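Local structure of Endonuclease/exonuclease/phosphatase domain-containing protein (Enterococcus faecalis, 3L1W) at residues 140-143 / 144-148. The protein is of unknown function but belongs to the endonuclease/exonuclease/phosphatase family of DNase I-like fold and may act as a 3'-5' RNA exonuclease. Sequence-based numbering, arbitrary orientation.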
ATOM      1  N   ALA A 140     -26.928  -7.714 -21.033  1.00 20.18           N
ATOM      2  CA  ALA A 140     -27.323  -7.852 -19.635  1.00 21.01           C
ATOM      3  C   ALA A 140     -26.699  -6.770 -18.762  1.00 21.10           C
ATOM      4  O   ALA A 140     -27.323  -6.278 -17.821  1.00 21.18           O
ATOM      5  CB  ALA A 140     -26.947  -9.226 -19.100  1.00 22.76           C
ATOM      6  N   ARG A 141     -25.452  -6.416 -19.055  1.00 18.51           N
ATOM      7  CA  ARG A 141     -24.794  -5.379 -18.282  1.00 15.29           C
ATOM      8  C   ARG A 141     -25.436  -4.019 -18.510  1.00 20.49           C
ATOM      9  O   ARG A 141     -25.683  -3.276 -17.566  1.00 19.33           O
ATOM     10  CB  ARG A 141     -23.297  -5.347 -18.612  1.00 15.64           C
ATOM     11  CG  ARG A 141     -22.587  -6.602 -18.132  1.00 19.21           C
ATOM     12  CD  ARG A 141     -21.088  -6.555 -18.371  1.00 18.07           C
ATOM     13  NE  ARG A 141     -20.669  -6.987 -19.702  1.00 18.67           N
ATOM     14  CZ  ARG A 141     -20.505  -8.257 -20.064  1.00 18.12           C
ATOM     15  NH1 ARG A 141     -20.797  -9.240 -19.217  1.00 19.13           N
ATOM     16  NH2 ARG A 141     -20.066  -8.545 -21.283  1.00 18.50           N
ATOM     17  N   LEU A 142     -25.695  -3.691 -19.770  1.00 21.84           N
ATOM     18  CA  LEU A 142     -26.344  -2.433 -20.090  1.00 20.61           C
ATOM     19  C   LEU A 142     -27.696  -2.383 -19.397  1.00 24.34           C
ATOM     20  O   LEU A 142     -28.075  -1.363 -18.833  1.00 23.16           O
ATOM     21  CB  LEU A 142     -26.536  -2.304 -21.599  1.00 20.68           C
ATOM     22  CG  LEU A 142     -27.094  -0.975 -22.117  1.00 24.15           C
ATOM     23  CD1 LEU A 142     -26.117   0.162 -21.869  1.00 20.29           C
ATOM     24  CD2 LEU A 142     -27.398  -1.092 -23.598  1.00 26.96           C
ATOM     25  N   ALA A 143     -28.423  -3.495 -19.439  1.00 22.50           N
ATOM     26  CA  ALA A 143     -29.760  -3.542 -18.855  1.00 21.25           C
ATOM     27  C   ALA A 143     -29.723  -3.368 -17.343  1.00 22.17           C
ATOM     28  O   ALA A 143     -30.558  -2.664 -16.771  1.00 23.46           O
ATOM     29  CB  ALA A 143     -30.471  -4.847 -19.229  1.00 22.43           C
ATOM     30  N   GLY A 144     -28.761  -4.014 -16.689  1.00 18.22           N
ATOM     31  CA  GLY A 144     -28.625  -3.893 -15.249  1.00 19.61           C
ATOM     32  C   GLY A 144     -28.280  -2.483 -14.807  1.00 19.53           C
ATOM     33  O   GLY A 144     -28.826  -1.978 -13.831  1.00 19.88           O
HETATM   34  N   MSE A 145     -27.363  -1.843 -15.529  1.00 18.28           N
HETATM   35  CA  MSE A 145     -26.953  -0.491 -15.189  1.00 20.48           C
HETATM   36  C   MSE A 145     -28.087   0.493 -15.452  1.00 20.05           C
HETATM   37  O   MSE A 145     -28.235   1.483 -14.738  1.00 20.68           O
HETATM   38  CB  MSE A 145     -25.697  -0.087 -15.968  1.00 21.74           C
HETATM   39  CG  MSE A 145     -25.262   1.355 -15.741  1.00 17.16           C
HETATM   40 SE   MSE A 145     -24.836   1.738 -13.872  0.70 22.64          SE
HETATM   41  CE  MSE A 145     -23.386   0.469 -13.657  1.00 18.20           C
ATOM     42  N   THR A 146     -28.903   0.202 -16.457  1.00 20.25           N
ATOM     43  CA  THR A 146     -30.064   1.032 -16.755  1.00 21.00           C
ATOM     44  C   THR A 146     -30.997   1.059 -15.547  1.00 23.61           C
ATOM     45  O   THR A 146     -31.507   2.114 -15.164  1.00 20.36           O
ATOM     46  CB  THR A 146     -30.795   0.525 -18.014  1.00 20.64           C
ATOM     47  OG1 THR A 146     -29.923   0.659 -19.150  1.00 24.90           O
ATOM     48  CG2 THR A 146     -32.067   1.329 -18.273  1.00 24.08           C
ATOM     49  N   VAL A 147     -31.214  -0.105 -14.939  1.00 20.94           N
ATOM     50  CA  VAL A 147     -32.034  -0.179 -13.730  1.00 22.83           C
ATOM     51  C   VAL A 147     -31.417   0.621 -12.578  1.00 24.16           C
ATOM     52  O   VAL A 147     -32.116   1.360 -11.895  1.00 21.07           O
ATOM     53  CB  VAL A 147     -32.286  -1.637 -13.297  1.00 20.43           C
ATOM     54  CG1 VAL A 147     -33.085  -1.678 -11.995  1.00 22.49           C
ATOM     55  CG2 VAL A 147     -33.017  -2.388 -14.393  1.00 21.65           C
ATOM     56  N   ILE A 148     -30.109   0.489 -12.358  1.00 19.88           N
ATOM     57  CA  ILE A 148     -29.461   1.293 -11.323  1.00 17.10           C
ATOM     58  C   ILE A 148     -29.705   2.781 -11.559  1.00 19.76           C
ATOM     59  O   ILE A 148     -30.101   3.513 -10.653  1.00 21.59           O
ATOM     60  CB  ILE A 148     -27.935   1.046 -11.278  1.00 17.34           C
ATOM     61  CG1 ILE A 148     -27.657  -0.410 -10.909  1.00 19.21           C
ATOM     62  CG2 ILE A 148     -27.237   2.016 -10.297  1.00 16.90           C
ATOM     63  CD1 ILE A 148     -26.187  -0.745 -10.784  1.00 22.20           C
TER
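Thr146 folds its hydroxyl back onto the preceding turn of the helix, where OG1 donates to Leu142 O at 2.8 Å, a common side-chain-to-backbone bond of helical threonines. With chi1 at -64°, OG1 stands beside the threonine's own backbone N, and both groups can reach the same carbonyl. Thr146 N makes the regular i to i-4 bond to Leu142 O, 3.0 Å long, from one face of the carbonyl plane; the hydroxyl arrives over the other face, 38° out of that plane, so the oxygen is gripped by two donors. One residue on, Val147 sets CG2 against Ala143 O at 3.4 Å, alongside the bond from its own N to that oxygen. Met145, a selenomethionine, rests CB 3.6 Å from Arg141 O, then bends at chi2 and chi3 and carries its selenium away from this turn. Gly144 N donates to Ala140 O at 2.9 Å. Arg141 points away from residues 144-148, NH2 in a salt bridge with Glu173 and NH1 hydrogen-bonded to Asp134 O. Helix 138-151 packs through Met145 and Ile148 on strand 126-132, in one of the two sheets of the DNase I-like fold, while Leu142, Met145 and Thr146 meet helix 174-179.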